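Local coordinates for giding protein-mglB (Thermus thermophilus, PDB 1J3W), which is a Roadblock/LC7-family protein probably involved in gliding motility, and may act as an adaptor and nucleotide-exchange factor for a small GTPase, at residues B[29-34]-B[52-57]; B[92-97]-B[106-111]. All blocks are in the same frame, centred on the assembly; numbering follows the deposited sequence.

Contact 1 (29-34 with 52-57) comes first along the chain and closes before contact 2 (92-97 with 106-111) opens; their centres lie about 9 Å apart. Both reach the same five-stranded antiparallel sheet of the Roadblock/LC7 domain, where strand 31-36 of contact 1 runs next to strand 103-109 of contact 2. Across the seam, Leu33 O probably accepts a hydrogen bond from Val106 N at 2.8 Å, and Arg30 NE pairs with Asp110 OD1 in a salt bridge. Contact 2 pairs two strands of the sheet, while contact 1 sets the start of helix 56-69 against it. Both also touch a second subunit, contact 1 through the prolines ahead of the helix and contact 2 through the hairpin.

Contact 1. Residues B[29-34]-B[52-57]; sequences ARYALL and KPPPLD
The backbones stay well apart, Tyr31 CA lying 7.3 Å from Pro53 CA and Leu33 CA 8.6 Å from Leu56 CA, so the contact between strand 31-36 and the proline-rich run leading into helix 56-69 is made chiefly by side chains. Tyr31 does most of this. Its CG sits anti to the carbonyl carbon (chi1 -41°), and the ring reaches toward Pro53, whose CB lies 3.4 Å from the ring centroid and almost on the ring normal, a CH-pi contact. Arg30 CB lies over the centre of the opposite face, so the ring is sandwiched between aliphatic carbons. Arg30 and Tyr31 both face Val108 on the neighbouring strand, a classic beta bulge in an inner strand of the Roadblock/LC7 sheet. Pro54 CD touches the ring obliquely, 3.8 Å from Tyr31 CE2, and the phenol OH is hydrogen-bonded to Pro51 O, two residues ahead of Pro53. Leu33 and Leu56 cross obliquely, Leu33 CD2 meeting Leu56 CD2 at 3.9 Å and lying near Leu56 CB. Pro55 is the N-cap residue, which places Leu56 in the first turn, where it rests on His44 and Glu46 of strand 41-46. Pro54 and Pro55 pack on Leu76 of the second subunit.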
loop_
_atom_site.group_PDB
_atom_site.type_symbol
_atom_site.label_atom_id
_atom_site.label_comp_id
_atom_site.label_asym_id
_atom_site.label_seq_id
_atom_site.Cartn_x
_atom_site.Cartn_y
_atom_site.Cartn_z
ATOM N N ALA B 29 -8.057 -24.228 10.619
ATOM C CA ALA B 29 -7.057 -23.161 10.566
ATOM C C ALA B 29 -6.172 -23.147 11.811
ATOM O O ALA B 29 -6.533 -23.698 12.853
ATOM C CB ALA B 29 -7.737 -21.803 10.406
ATOM N N ARG B 30 -5.017 -22.499 11.693
ATOM C CA ARG B 30 -4.071 -22.402 12.795
ATOM C C ARG B 30 -4.386 -21.275 13.761
ATOM O O ARG B 30 -4.413 -21.473 14.976
ATOM C CB ARG B 30 -2.650 -22.161 12.277
ATOM C CG ARG B 30 -2.004 -23.303 11.529
ATOM C CD ARG B 30 -0.525 -22.985 11.318
ATOM N NE ARG B 30 0.193 -24.071 10.660
ATOM C CZ ARG B 30 1.515 -24.129 10.552
ATOM N NH1 ARG B 30 2.268 -23.163 11.066
ATOM N NH2 ARG B 30 2.085 -25.143 9.914
ATOM N N TYR B 31 -4.604 -20.081 13.217
ATOM C CA TYR B 31 -4.838 -18.913 14.055
ATOM C C TYR B 31 -6.009 -18.090 13.560
ATOM O O TYR B 31 -6.234 -17.972 12.351
ATOM C CB TYR B 31 -3.572 -18.038 14.080
ATOM C CG TYR B 31 -2.279 -18.827 14.193
ATOM C CD1 TYR B 31 -2.039 -19.655 15.290
ATOM C CD2 TYR B 31 -1.322 -18.787 13.177
ATOM C CE1 TYR B 31 -0.886 -20.432 15.368
ATOM C CE2 TYR B 31 -0.161 -19.562 13.247
ATOM C CZ TYR B 31 0.045 -20.383 14.343
ATOM O OH TYR B 31 1.171 -21.174 14.403
ATOM N N ALA B 32 -6.748 -17.519 14.501
ATOM C CA ALA B 32 -7.904 -16.691 14.178
ATOM C C ALA B 32 -7.827 -15.405 14.982
ATOM O O ALA B 32 -7.583 -15.433 16.189
ATOM C CB ALA B 32 -9.187 -17.434 14.504
ATOM N N LEU B 33 -8.027 -14.273 14.320
ATOM C CA LEU B 33 -7.967 -12.994 15.013
ATOM C C LEU B 33 -9.021 -12.028 14.529
ATOM O O LEU B 33 -9.464 -12.097 13.382
ATOM C CB LEU B 33 -6.622 -12.297 14.786
ATOM C CG LEU B 33 -5.262 -12.962 14.922
ATOM C CD1 LEU B 33 -4.966 -13.790 13.676
ATOM C CD2 LEU B 33 -4.207 -11.867 15.076
ATOM N N LEU B 34 -9.423 -11.131 15.422
ATOM C CA LEU B 34 -10.262 -10.053 15.052
ATOM C C LEU B 34 -9.464 -8.833 15.341
ATOM O O LEU B 34 -8.963 -8.636 16.438
ATOM C CB LEU B 34 -11.504 -10.080 15.941
ATOM C CG LEU B 34 -12.436 -8.900 15.664
ATOM C CD1 LEU B 34 -13.145 -9.027 14.315
ATOM C CD2 LEU B 34 -13.535 -8.749 16.714
ATOM N N LYS B 52 3.673 -22.189 17.903
ATOM C CA LYS B 52 3.636 -20.786 18.278
ATOM C C LYS B 52 3.435 -19.983 16.995
ATOM O O LYS B 52 4.121 -20.212 16.000
ATOM C CB LYS B 52 4.957 -20.396 18.940
ATOM C CG LYS B 52 5.071 -18.933 19.317
ATOM C CD LYS B 52 6.455 -18.641 19.880
ATOM C CE LYS B 52 6.645 -17.167 20.191
ATOM N NZ LYS B 52 8.024 -16.897 20.692
ATOM N N PRO B 53 2.485 -19.039 16.999
ATOM C CA PRO B 53 2.251 -18.244 15.794
ATOM C C PRO B 53 3.314 -17.184 15.585
ATOM O O PRO B 53 4.113 -16.905 16.477
ATOM C CB PRO B 53 0.893 -17.607 16.066
ATOM C CG PRO B 53 0.946 -17.362 17.543
ATOM C CD PRO B 53 1.522 -18.676 18.057
ATOM N N PRO B 54 3.364 -16.607 14.380
ATOM C CA PRO B 54 4.356 -15.560 14.144
ATOM C C PRO B 54 3.838 -14.403 14.997
ATOM O O PRO B 54 2.703 -14.449 15.473
ATOM C CB PRO B 54 4.222 -15.297 12.647
ATOM C CG PRO B 54 2.782 -15.580 12.383
ATOM C CD PRO B 54 2.538 -16.841 13.182
ATOM N N PRO B 55 4.650 -13.360 15.220
ATOM C CA PRO B 55 4.179 -12.234 16.037
ATOM C C PRO B 55 2.804 -11.761 15.567
ATOM O O PRO B 55 2.666 -11.243 14.460
ATOM C CB PRO B 55 5.263 -11.179 15.827
ATOM C CG PRO B 55 6.492 -12.007 15.603
ATOM C CD PRO B 55 6.002 -13.105 14.691
ATOM N N LEU B 56 1.791 -11.921 16.411
ATOM C CA LEU B 56 0.437 -11.542 16.024
ATOM C C LEU B 56 0.229 -10.052 15.839
ATOM O O LEU B 56 -0.590 -9.640 15.017
ATOM C CB LEU B 56 -0.578 -12.098 17.024
ATOM C CG LEU B 56 -0.677 -13.626 17.048
ATOM C CD1 LEU B 56 -1.708 -14.036 18.085
ATOM C CD2 LEU B 56 -1.058 -14.160 15.674
ATOM N N ASP B 57 0.953 -9.238 16.601
ATOM C CA ASP B 57 0.812 -7.799 16.442
ATOM C C ASP B 57 1.365 -7.390 15.075
ATOM O O ASP B 57 0.776 -6.557 14.390
ATOM C CB ASP B 57 1.503 -7.051 17.597
ATOM C CG ASP B 57 2.982 -7.368 17.726
ATOM O OD1 ASP B 57 3.433 -8.475 17.355
ATOM O OD2 ASP B 57 3.708 -6.490 18.236
#

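Contact 2. Residues B[92-97]-B[106-111]; sequences MGLYVD and VLVFDE
Four backbone hydrogen bonds join strands 93-97 and 106-109, the two arms of an antiparallel beta hairpin. Gly93 and Phe109 exchange one pair, Gly93 N to Phe109 O at 2.8 Å and Phe109 N to Gly93 O at 3.0 Å; Tyr95 and Leu107 exchange the other. Three of the donors lie in the carbonyl plane of their acceptor, whereas Phe109 N stands above that of Gly93. CA-H groups of Leu94, Val106 and Val108, from the non-hydrogen-bonded pairs, approach carbonyl oxygens of Leu107, Tyr95 and Gly93, with Val106 CA 3.4 Å from Tyr95 O.

Among aromatic contacts, the Phe109 ring folds back over Gly93, its CG held in the crowded position between N and carbonyl carbon (chi1 60°). Gly93, having no side chain, lets its CA sit over the ring face, 3.8 Å from the centroid, in a CH-pi contact. An alanine at Phe109 removes the ring, and would probably leave the Gly93 backbone and Tyr95 CB less well packed.

Apolar packing brings Leu94 CD1 within 3.6 Å of Val106 CG1, and the bent Met92 puts CE 3.7 Å from Val108 CG1. On the other face, Tyr95 and Leu107 lie side by side, with Tyr95 CD2 4.0 Å from Leu107 CD1.

Tyr95 and Phe109 pack on Val118 of helix 115-135, while Leu94 and Val108 pack on Leu73 and Leu77 of the second subunit; strands 31-36 and 84-88 flank the hairpin.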
loop_
_atom_site.group_PDB
_atom_site.type_symbol
_atom_site.label_atom_id
_atom_site.label_comp_id
_atom_site.label_asym_id
_atom_site.label_seq_id
_atom_site.Cartn_x
_atom_site.Cartn_y
_atom_site.Cartn_z
ATOM N N MET B 92 1.245 -22.136 3.305
ATOM C CA MET B 92 0.460 -21.226 4.132
ATOM C C MET B 92 -0.501 -20.338 3.353
ATOM O O MET B 92 -0.197 -19.901 2.244
ATOM C CB MET B 92 1.387 -20.321 4.944
ATOM C CG MET B 92 2.368 -21.045 5.849
ATOM S SD MET B 92 1.563 -22.167 6.994
ATOM C CE MET B 92 0.627 -21.053 7.970
ATOM N N GLY B 93 -1.648 -20.066 3.969
ATOM C CA GLY B 93 -2.661 -19.217 3.373
ATOM C C GLY B 93 -3.203 -18.220 4.382
ATOM O O GLY B 93 -3.075 -18.399 5.602
ATOM N N LEU B 94 -3.818 -17.165 3.863
ATOM C CA LEU B 94 -4.386 -16.107 4.683
ATOM C C LEU B 94 -5.766 -15.740 4.156
ATOM O O LEU B 94 -5.939 -15.503 2.963
ATOM C CB LEU B 94 -3.468 -14.879 4.631
ATOM C CG LEU B 94 -3.848 -13.620 5.407
ATOM C CD1 LEU B 94 -3.734 -13.884 6.894
ATOM C CD2 LEU B 94 -2.918 -12.480 5.002
ATOM N N TYR B 95 -6.746 -15.715 5.051
ATOM C CA TYR B 95 -8.116 -15.347 4.711
ATOM C C TYR B 95 -8.465 -14.128 5.548
ATOM O O TYR B 95 -8.301 -14.140 6.768
ATOM C CB TYR B 95 -9.083 -16.480 5.060
ATOM C CG TYR B 95 -10.544 -16.128 4.884
ATOM C CD1 TYR B 95 -11.161 -16.238 3.644
ATOM C CD2 TYR B 95 -11.307 -15.678 5.964
ATOM C CE1 TYR B 95 -12.502 -15.912 3.472
ATOM C CE2 TYR B 95 -12.654 -15.345 5.803
ATOM C CZ TYR B 95 -13.242 -15.465 4.555
ATOM O OH TYR B 95 -14.566 -15.123 4.377
ATOM N N VAL B 96 -8.934 -13.074 4.892
ATOM C CA VAL B 96 -9.330 -11.859 5.584
ATOM C C VAL B 96 -10.713 -11.452 5.091
ATOM O O VAL B 96 -10.970 -11.433 3.887
ATOM C CB VAL B 96 -8.343 -10.706 5.313
ATOM C CG1 VAL B 96 -8.775 -9.459 6.071
ATOM C CG2 VAL B 96 -6.942 -11.118 5.730
ATOM N N ASP B 97 -11.609 -11.135 6.019
ATOM C CA ASP B 97 -12.952 -10.725 5.643
ATOM C C ASP B 97 -13.413 -9.625 6.586
ATOM O O ASP B 97 -13.074 -9.619 7.768
ATOM C CB ASP B 97 -13.908 -11.923 5.701
ATOM C CG ASP B 97 -15.256 -11.636 5.049
ATOM O OD1 ASP B 97 -15.336 -10.737 4.184
ATOM O OD2 ASP B 97 -16.235 -12.327 5.391
ATOM N N VAL B 106 -9.330 -12.411 10.587
ATOM C CA VAL B 106 -8.133 -12.947 9.949
ATOM C C VAL B 106 -7.955 -14.419 10.317
ATOM O O VAL B 106 -8.004 -14.776 11.490
ATOM C CB VAL B 106 -6.864 -12.191 10.411
ATOM C CG1 VAL B 106 -5.631 -12.768 9.718
ATOM C CG2 VAL B 106 -7.005 -10.695 10.116
ATOM N N LEU B 107 -7.783 -15.273 9.312
ATOM C CA LEU B 107 -7.540 -16.691 9.557
ATOM C C LEU B 107 -6.250 -17.068 8.852
ATOM O O LEU B 107 -6.074 -16.776 7.669
ATOM C CB LEU B 107 -8.672 -17.567 9.012
ATOM C CG LEU B 107 -10.064 -17.395 9.623
ATOM C CD1 LEU B 107 -11.057 -18.327 8.931
ATOM C CD2 LEU B 107 -10.007 -17.711 11.116
ATOM N N VAL B 108 -5.337 -17.688 9.588
ATOM C CA VAL B 108 -4.073 -18.153 9.025
ATOM C C VAL B 108 -4.213 -19.666 8.989
ATOM O O VAL B 108 -4.556 -20.288 10.002
ATOM C CB VAL B 108 -2.878 -17.773 9.914
ATOM C CG1 VAL B 108 -1.602 -18.423 9.377
ATOM C CG2 VAL B 108 -2.730 -16.259 9.958
ATOM N N PHE B 109 -3.951 -20.263 7.833
ATOM C CA PHE B 109 -4.121 -21.703 7.708
ATOM C C PHE B 109 -3.038 -22.356 6.874
ATOM O O PHE B 109 -2.288 -21.678 6.172
ATOM C CB PHE B 109 -5.507 -21.995 7.106
ATOM C CG PHE B 109 -5.727 -21.399 5.731
ATOM C CD1 PHE B 109 -5.445 -22.134 4.582
ATOM C CD2 PHE B 109 -6.221 -20.100 5.587
ATOM C CE1 PHE B 109 -5.650 -21.586 3.308
ATOM C CE2 PHE B 109 -6.429 -19.544 4.322
ATOM C CZ PHE B 109 -6.145 -20.285 3.182
ATOM N N ASP B 110 -2.937 -23.674 6.991
ATOM C CA ASP B 110 -1.969 -24.435 6.214
ATOM C C ASP B 110 -2.729 -25.468 5.386
ATOM O O ASP B 110 -3.952 -25.367 5.234
ATOM C CB ASP B 110 -0.895 -25.069 7.125
ATOM C CG ASP B 110 -1.457 -26.055 8.132
ATOM O OD1 ASP B 110 -0.818 -26.248 9.189
ATOM O OD2 ASP B 110 -2.512 -26.650 7.872
ATOM N N GLU B 111 -2.021 -26.447 4.834
ATOM C CA GLU B 111 -2.666 -27.451 3.995
ATOM C C GLU B 111 -3.713 -28.309 4.692
ATOM O O GLU B 111 -4.527 -28.949 4.028
ATOM C CB GLU B 111 -1.618 -28.367 3.351
ATOM C CG GLU B 111 -0.657 -28.993 4.340
ATOM C CD GLU B 111 0.663 -28.259 4.399
ATOM O OE1 GLU B 111 1.495 -28.474 3.490
ATOM O OE2 GLU B 111 0.863 -27.461 5.341
#